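Local coordinates for response regulator receiver protein (Paraburkholderia phymatum, PDB 5TE9) that probably receives a phosphoryl group as the CheY-like receiver of a bacterial two-component signalling pathway, at residues A[29-33]-A[129-133]. Residues are numbered along the deposited sequence; the frame is centred on the assembly and turned at random.
Sequences DVMIT and KPVDF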
loop_
_atom_site.group_PDB
_atom_site.type_symbol
_atom_site.label_atom_id
_atom_site.label_comp_id
_atom_site.label_asym_id
_atom_site.label_seq_id
_atom_site.Cartn_x
_atom_site.Cartn_y
_atom_site.Cartn_z
ATOM N N ASP A 29 -17.441 -8.839 -9.104
ATOM C CA ASP A 29 -16.814 -8.280 -7.910
ATOM C C ASP A 29 -15.474 -8.942 -7.619
ATOM O O ASP A 29 -14.538 -8.268 -7.163
ATOM C CB ASP A 29 -17.756 -8.398 -6.713
ATOM C CG ASP A 29 -18.927 -7.441 -6.808
ATOM O OD1 ASP A 29 -18.718 -6.297 -7.264
ATOM O OD2 ASP A 29 -20.052 -7.829 -6.436
ATOM N N VAL A 30 -15.348 -10.250 -7.886
ATOM C CA VAL A 30 -14.032 -10.885 -7.778
ATOM C C VAL A 30 -13.064 -10.257 -8.774
ATOM O O VAL A 30 -11.877 -10.058 -8.477
ATOM C CB VAL A 30 -14.139 -12.406 -7.981
ATOM C CG1 VAL A 30 -12.779 -12.996 -8.321
ATOM C CG2 VAL A 30 -14.700 -13.067 -6.738
ATOM N N MET A 31 -13.564 -9.921 -9.966
ATOM C CA MET A 31 -12.726 -9.313 -10.991
ATOM C C MET A 31 -12.177 -7.965 -10.527
ATOM O O MET A 31 -11.000 -7.665 -10.737
ATOM C CB MET A 31 -13.527 -9.166 -12.286
ATOM C CG MET A 31 -12.768 -9.586 -13.533
ATOM S SD MET A 31 -11.626 -10.939 -13.199
ATOM C CE MET A 31 -10.139 -10.300 -13.978
ATOM N N ILE A 32 -13.014 -7.159 -9.869
ATOM C CA ILE A 32 -12.598 -5.847 -9.377
ATOM C C ILE A 32 -11.442 -5.969 -8.389
ATOM O O ILE A 32 -10.475 -5.197 -8.440
ATOM C CB ILE A 32 -13.804 -5.121 -8.755
ATOM C CG1 ILE A 32 -14.778 -4.707 -9.858
ATOM C CG2 ILE A 32 -13.352 -3.936 -7.900
ATOM C CD1 ILE A 32 -16.173 -4.442 -9.361
ATOM N N THR A 33 -11.511 -6.947 -7.490
ATOM C CA THR A 33 -10.449 -7.105 -6.513
ATOM C C THR A 33 -9.172 -7.628 -7.163
ATOM O O THR A 33 -8.075 -7.159 -6.843
ATOM C CB THR A 33 -10.922 -8.021 -5.392
ATOM O OG1 THR A 33 -12.126 -7.481 -4.816
ATOM C CG2 THR A 33 -9.864 -8.129 -4.331
ATOM N N LYS A 129 -19.034 -3.548 -0.487
ATOM C CA LYS A 129 -18.382 -4.059 -1.669
ATOM C C LYS A 129 -18.752 -3.190 -2.864
ATOM O O LYS A 129 -19.737 -2.446 -2.819
ATOM C CB LYS A 129 -18.777 -5.517 -1.881
ATOM C CG LYS A 129 -20.059 -5.695 -2.586
ATOM C CD LYS A 129 -20.266 -7.150 -2.923
ATOM C CE LYS A 129 -21.075 -7.841 -1.851
ATOM N NZ LYS A 129 -21.776 -9.029 -2.399
ATOM N N PRO A 130 -17.978 -3.238 -3.958
ATOM C CA PRO A 130 -16.849 -4.132 -4.228
ATOM C C PRO A 130 -15.585 -3.664 -3.563
ATOM O O PRO A 130 -15.486 -2.522 -3.160
ATOM C CB PRO A 130 -16.716 -4.074 -5.742
ATOM C CG PRO A 130 -17.128 -2.690 -6.067
ATOM C CD PRO A 130 -18.208 -2.309 -5.077
ATOM N N VAL A 131 -14.623 -4.568 -3.461
ATOM C CA VAL A 131 -13.350 -4.267 -2.825
ATOM C C VAL A 131 -12.388 -3.899 -3.945
ATOM O O VAL A 131 -11.603 -4.709 -4.434
ATOM C CB VAL A 131 -12.845 -5.431 -1.982
ATOM C CG1 VAL A 131 -11.428 -5.115 -1.457
ATOM C CG2 VAL A 131 -13.817 -5.682 -0.851
ATOM N N ASP A 132 -12.442 -2.633 -4.351
ATOM C CA ASP A 132 -11.379 -2.049 -5.150
ATOM C C ASP A 132 -10.221 -1.669 -4.231
ATOM O O ASP A 132 -10.242 -1.927 -3.029
ATOM C CB ASP A 132 -11.910 -0.850 -5.931
ATOM C CG ASP A 132 -12.102 0.355 -5.058
ATOM O OD1 ASP A 132 -11.839 1.480 -5.535
ATOM O OD2 ASP A 132 -12.475 0.164 -3.880
ATOM N N PHE A 133 -9.190 -1.039 -4.793
ATOM C CA PHE A 133 -7.988 -0.769 -4.010
ATOM C C PHE A 133 -8.267 0.237 -2.900
ATOM O O PHE A 133 -7.741 0.103 -1.794
ATOM C CB PHE A 133 -6.856 -0.278 -4.915
ATOM C CG PHE A 133 -5.552 -0.058 -4.195
ATOM C CD1 PHE A 133 -4.829 -1.136 -3.702
ATOM C CD2 PHE A 133 -5.047 1.214 -4.026
ATOM C CE1 PHE A 133 -3.623 -0.949 -3.055
ATOM C CE2 PHE A 133 -3.837 1.422 -3.368
ATOM C CZ PHE A 133 -3.126 0.332 -2.885
HETATM O O HOH W 1 -14.783 -7.369 -4.268
#
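Start at Lys129, which leaves strand 126-128 and runs its aliphatic chain past the carboxylate of Asp29, with CD 3.6 Å from Asp29 OD2. Its ammonium group goes on to a salt bridge with Asp77, the predicted phosphorylation site, as the lysine of CheY-like receivers does. The Lys129-Pro130 peptide bond is cis, the Lys-Pro signature of this family, and it turns the chain alongside helix 27-39. Pro130 offers its ring to that helix: CB lies 3.4 Å from Asp29 OD1 and 3.7 Å from Ile32 CD1, so one ring carbon meets both an acidic and an apolar side chain. At Val131 the contact turns from side-chain packing to backbone hydrogen bonding. Val131 O accepts a 2.8 Å hydrogen bond from Thr33 OG1, while Val131 N donates to water 1 at 2.9 Å; the same water donates to Thr33 OG1 at 2.7 Å. The threonine hydroxyl thus holds the carbonyl directly and the NH through the water. Asp132 follows with its CB 3.9 Å from Ile32 CG2, but its carboxylate turns to N-cap the next helix through the backbone N of Arg135. Phe133 opens that helix and stacks on Tyr40. The loop therefore ties the start of helix 133-142 to helix 27-39, beside the predicted phosphorylation site at the C-terminal end of the parallel sheet, where strand 126-128, outermost in this chain's sheet, ends.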